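Clostripain-related protein (Bacteroides thetaiotaomicron, PDB 6N9J) is a secreted cysteine protease of the clostripain (C11) family, clan CD, which probably cleaves peptide bonds by means of an active-site cysteine thiol. Local coordinates at residues E29-V41 / P189-F201. Residues are numbered along the deposited sequence; the frame is centred on the assembly and turned at random.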
loop_
_atom_site.group_PDB
_atom_site.type_symbol
_atom_site.label_atom_id
_atom_site.label_comp_id
_atom_site.label_asym_id
_atom_site.label_seq_id
_atom_site.Cartn_x
_atom_site.Cartn_y
_atom_site.Cartn_z
ATOM N N GLU A 29 13.942 -10.263 7.970
ATOM C CA GLU A 29 14.756 -9.056 8.029
ATOM C C GLU A 29 13.931 -7.846 8.484
ATOM O O GLU A 29 14.370 -7.080 9.348
ATOM C CB GLU A 29 15.397 -8.782 6.658
ATOM N N ASP A 30 12.745 -7.677 7.898
ATOM C CA ASP A 30 11.830 -6.617 8.318
ATOM C C ASP A 30 11.414 -6.831 9.780
ATOM O O ASP A 30 11.267 -5.868 10.549
ATOM C CB ASP A 30 10.598 -6.556 7.410
ATOM C CG ASP A 30 10.872 -5.856 6.066
ATOM O OD1 ASP A 30 11.826 -5.047 5.959
ATOM O OD2 ASP A 30 10.115 -6.117 5.111
ATOM N N LEU A 31 11.225 -8.093 10.168
ATOM C CA LEU A 31 10.928 -8.411 11.567
ATOM C C LEU A 31 12.074 -7.967 12.481
ATOM O O LEU A 31 11.839 -7.337 13.509
ATOM C CB LEU A 31 10.651 -9.904 11.757
ATOM C CG LEU A 31 10.467 -10.327 13.223
ATOM C CD1 LEU A 31 9.350 -9.532 13.913
ATOM C CD2 LEU A 31 10.214 -11.826 13.329
ATOM N N ASN A 32 13.308 -8.269 12.098
ATOM C CA ASN A 32 14.459 -7.781 12.848
ATOM C C ASN A 32 14.518 -6.248 12.920
ATOM O O ASN A 32 14.932 -5.690 13.930
ATOM C CB ASN A 32 15.757 -8.323 12.243
ATOM C CG ASN A 32 15.919 -9.811 12.459
ATOM O OD1 ASN A 32 15.307 -10.385 13.357
ATOM N ND2 ASN A 32 16.752 -10.445 11.639
ATOM N N GLU A 33 14.117 -5.573 11.842
ATOM C CA GLU A 33 14.055 -4.115 11.831
ATOM C C GLU A 33 12.995 -3.625 12.798
ATOM O O GLU A 33 13.210 -2.648 13.509
ATOM C CB GLU A 33 13.748 -3.572 10.428
ATOM C CG GLU A 33 14.816 -3.847 9.373
ATOM C CD GLU A 33 14.436 -3.331 7.986
ATOM O OE1 GLU A 33 13.311 -2.816 7.809
ATOM O OE2 GLU A 33 15.276 -3.447 7.072
ATOM N N MET A 34 11.851 -4.307 12.811
ATOM C CA MET A 34 10.745 -3.939 13.687
ATOM C C MET A 34 11.185 -4.008 15.135
ATOM O O MET A 34 10.838 -3.144 15.931
ATOM C CB MET A 34 9.519 -4.846 13.478
ATOM C CG MET A 34 8.815 -4.715 12.134
ATOM S SD MET A 34 7.407 -5.831 11.913
ATOM C CE MET A 34 7.536 -6.154 10.161
ATOM N N ILE A 35 11.954 -5.042 15.463
ATOM C CA ILE A 35 12.417 -5.274 16.825
ATOM C C ILE A 35 13.367 -4.161 17.271
ATOM O O ILE A 35 13.305 -3.702 18.414
ATOM C CB ILE A 35 13.101 -6.654 16.946
ATOM C CG1 ILE A 35 12.057 -7.763 16.775
ATOM C CG2 ILE A 35 13.843 -6.793 18.283
ATOM C CD1 ILE A 35 12.598 -9.184 16.951
ATOM N N GLU A 36 14.225 -3.707 16.365
ATOM C CA GLU A 36 15.075 -2.558 16.651
ATOM C C GLU A 36 14.248 -1.274 16.833
ATOM O O GLU A 36 14.587 -0.420 17.648
ATOM C CB GLU A 36 16.102 -2.360 15.536
ATOM C CG GLU A 36 17.079 -1.228 15.795
ATOM C CD GLU A 36 17.902 -0.878 14.571
ATOM O OE1 GLU A 36 17.902 -1.671 13.603
ATOM O OE2 GLU A 36 18.547 0.195 14.573
ATOM N N GLY A 37 13.166 -1.144 16.070
ATOM C CA GLY A 37 12.315 0.027 16.159
ATOM C C GLY A 37 11.525 0.135 17.452
ATOM O O GLY A 37 11.104 1.226 17.835
ATOM N N MET A 38 11.322 -0.982 18.138
ATOM C CA MET A 38 10.579 -0.945 19.397
ATOM C C MET A 38 11.351 -0.247 20.526
ATOM O O MET A 38 10.772 0.092 21.561
ATOM C CB MET A 38 10.177 -2.359 19.823
ATOM C CG MET A 38 9.029 -2.948 18.996
ATOM S SD MET A 38 7.526 -1.981 19.117
ATOM C CE MET A 38 7.195 -2.071 20.880
ATOM N N GLN A 39 12.643 -0.003 20.316
ATOM C CA GLN A 39 13.464 0.661 21.324
ATOM C C GLN A 39 13.008 2.094 21.594
ATOM O O GLN A 39 13.111 2.582 22.718
ATOM C CB GLN A 39 14.939 0.646 20.910
ATOM C CG GLN A 39 15.555 -0.752 20.871
ATOM C CD GLN A 39 15.643 -1.395 22.252
ATOM O OE1 GLN A 39 15.480 -0.725 23.275
ATOM N NE2 GLN A 39 15.898 -2.702 22.286
ATOM N N SER A 40 12.492 2.762 20.571
ATOM C CA SER A 40 12.024 4.132 20.729
ATOM C C SER A 40 10.528 4.172 21.018
ATOM O O SER A 40 9.919 5.237 21.013
ATOM C CB SER A 40 12.328 4.947 19.475
ATOM O OG SER A 40 13.652 4.714 19.029
ATOM N N VAL A 41 9.934 3.005 21.245
ATOM C CA VAL A 41 8.499 2.918 21.498
ATOM C C VAL A 41 8.228 2.456 22.926
ATOM O O VAL A 41 8.845 1.508 23.396
ATOM C CB VAL A 41 7.803 1.946 20.526
ATOM C CG1 VAL A 41 6.297 1.922 20.789
ATOM C CG2 VAL A 41 8.085 2.322 19.070
ATOM N N PRO A 189 13.036 -4.866 -0.439
ATOM C CA PRO A 189 13.278 -4.689 1.000
ATOM C C PRO A 189 12.156 -3.973 1.740
ATOM O O PRO A 189 12.124 -4.029 2.962
ATOM C CB PRO A 189 14.560 -3.848 1.041
ATOM C CG PRO A 189 15.258 -4.183 -0.229
ATOM C CD PRO A 189 14.159 -4.348 -1.241
ATOM N N GLY A 190 11.265 -3.307 1.014
ATOM C CA GLY A 190 10.141 -2.617 1.625
ATOM C C GLY A 190 10.536 -1.533 2.616
ATOM O O GLY A 190 11.571 -0.884 2.474
ATOM N N ALA A 191 9.697 -1.325 3.622
ATOM C CA ALA A 191 9.948 -0.282 4.599
ATOM C C ALA A 191 11.208 -0.548 5.411
ATOM O O ALA A 191 11.583 -1.696 5.641
ATOM C CB ALA A 191 8.744 -0.122 5.532
ATOM N N PRO A 192 11.882 0.534 5.815
ATOM C CA PRO A 192 12.907 0.551 6.864
ATOM C C PRO A 192 12.244 0.594 8.246
ATOM O O PRO A 192 12.073 1.666 8.857
ATOM C CB PRO A 192 13.675 1.835 6.569
ATOM C CG PRO A 192 12.617 2.750 5.976
ATOM C CD PRO A 192 11.744 1.845 5.150
ATOM N N TYR A 193 11.871 -0.581 8.748
ATOM C CA TYR A 193 11.006 -0.654 9.918
ATOM C C TYR A 193 11.697 -0.218 11.191
ATOM O O TYR A 193 11.061 -0.115 12.239
ATOM C CB TYR A 193 10.449 -2.064 10.076
ATOM C CG TYR A 193 9.340 -2.342 9.095
ATOM C CD1 TYR A 193 8.072 -1.811 9.299
ATOM C CD2 TYR A 193 9.559 -3.114 7.965
ATOM C CE1 TYR A 193 7.051 -2.041 8.411
ATOM C CE2 TYR A 193 8.534 -3.357 7.060
ATOM C CZ TYR A 193 7.285 -2.811 7.287
ATOM O OH TYR A 193 6.249 -3.022 6.412
ATOM N N GLU A 194 12.994 0.050 11.106
ATOM C CA GLU A 194 13.704 0.579 12.258
ATOM C C GLU A 194 13.345 2.048 12.510
ATOM O O GLU A 194 13.524 2.544 13.621
ATOM C CB GLU A 194 15.217 0.421 12.081
ATOM C CG GLU A 194 15.849 1.382 11.095
ATOM C CD GLU A 194 15.806 0.912 9.644
ATOM O OE1 GLU A 194 15.081 -0.060 9.305
ATOM O OE2 GLU A 194 16.522 1.532 8.831
ATOM N N VAL A 195 12.837 2.749 11.492
ATOM C CA VAL A 195 12.345 4.117 11.702
ATOM C C VAL A 195 10.850 4.266 11.398
ATOM O O VAL A 195 10.216 5.188 11.884
ATOM C CB VAL A 195 13.123 5.161 10.867
ATOM C CG1 VAL A 195 14.448 5.506 11.544
ATOM C CG2 VAL A 195 13.318 4.692 9.408
ATOM N N VAL A 196 10.280 3.355 10.622
ATOM C CA VAL A 196 8.840 3.379 10.382
ATOM C C VAL A 196 8.040 2.945 11.628
ATOM O O VAL A 196 6.973 3.502 11.901
ATOM C CB VAL A 196 8.457 2.496 9.173
ATOM C CG1 VAL A 196 6.957 2.188 9.173
ATOM C CG2 VAL A 196 8.856 3.187 7.871
ATOM N N VAL A 197 8.558 1.991 12.405
ATOM C CA VAL A 197 7.819 1.483 13.581
ATOM C C VAL A 197 7.507 2.577 14.614
ATOM O O VAL A 197 6.365 2.676 15.051
ATOM C CB VAL A 197 8.560 0.298 14.282
ATOM C CG1 VAL A 197 8.224 0.221 15.788
ATOM C CG2 VAL A 197 8.209 -1.010 13.601
ATOM N N PRO A 198 8.499 3.405 15.002
ATOM C CA PRO A 198 8.079 4.490 15.899
ATOM C C PRO A 198 7.077 5.454 15.244
ATOM O O PRO A 198 6.215 5.998 15.935
ATOM C CB PRO A 198 9.398 5.211 16.228
ATOM C CG PRO A 198 10.472 4.202 15.955
ATOM C CD PRO A 198 9.960 3.406 14.786
ATOM N N ALA A 199 7.165 5.643 13.929
ATOM C CA ALA A 199 6.227 6.533 13.238
ATOM C C ALA A 199 4.815 5.935 13.204
ATOM O O ALA A 199 3.829 6.669 13.180
ATOM C CB ALA A 199 6.722 6.843 11.815
ATOM N N LEU A 200 4.719 4.607 13.221
ATOM C CA LEU A 200 3.417 3.930 13.290
ATOM C C LEU A 200 2.644 4.311 14.568
ATOM O O LEU A 200 1.412 4.203 14.616
ATOM C CB LEU A 200 3.585 2.406 13.255
ATOM C CG LEU A 200 4.262 1.620 12.129
ATOM C CD1 LEU A 200 4.396 0.151 12.572
ATOM C CD2 LEU A 200 3.468 1.716 10.840
ATOM N N PHE A 201 3.379 4.740 15.597
ATOM C CA PHE A 201 2.785 5.050 16.895
ATOM C C PHE A 201 2.894 6.529 17.225
ATOM O O PHE A 201 2.649 6.933 18.362
ATOM C CB PHE A 201 3.444 4.221 18.015
ATOM C CG PHE A 201 3.327 2.735 17.815
ATOM C CD1 PHE A 201 2.144 2.075 18.096
ATOM C CD2 PHE A 201 4.403 1.995 17.341
ATOM C CE1 PHE A 201 2.038 0.700 17.912
ATOM C CE2 PHE A 201 4.301 0.621 17.140
ATOM C CZ PHE A 201 3.116 -0.026 17.426
#
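Glu33 reaches from helix 24-37 to the first turn of helix 193-200. CB packs against Tyr193 CB at 3.6 Å. CG, set anti to the carbonyl carbon (chi1 -64°), and CD run past Glu194 OE1 on an extended chain that carries the carboxylate to the start of the neighbouring helix. There OE1 accepts a hydrogen bond from Tyr193 N at 2.8 Å, nearly straight but arriving from above the carboxylate plane. OE2 makes only a long approach to Glu194 OE1. Tyr193 follows the N-cap residue Pro192, so its N-H belongs to the opening turn and has no preceding-turn carbonyl to bind.

Met34 places its CE methyl over the centre of the Tyr193 ring, 4.2 Å from the centroid and 5° off the normal, a CH-pi contact; its sulfur stands farther off above the same face. Ala191 CB lies on the opposite face, and the Asp30 carboxylate meets the ring edge, its plane turned 71° from the ring. The polar ends are fixed elsewhere: Asp30 OD2 bonds Trp110 NE1, and Tyr193 OH bonds Asp159 OD2.

Farther along, the axes of segments 29-37 and 193-200 come within 7.0 Å, and Gly37, without a side chain, lets its CA come 4.2 Å from Glu194 CA. Val197 CG1 and Pro198 CG rest on Gly37 O, and Val41 CG2 packs on Val197 CG1 at 3.9 Å.

The contact joins two helices that cross at an angle on one face of the mainly parallel sheet core, Met34 and Phe201 reaching strand 9-18, consistent with the alpha/beta/alpha fold of clan CD peptidases. Because Glu33 OE1 also faces Ala191 O at 3.0 Å and Glu194 OE1 at 3.6 Å, acceptor crowding probably raises its proton affinity, an effect the amide bond and the helix N-terminus would partly offset.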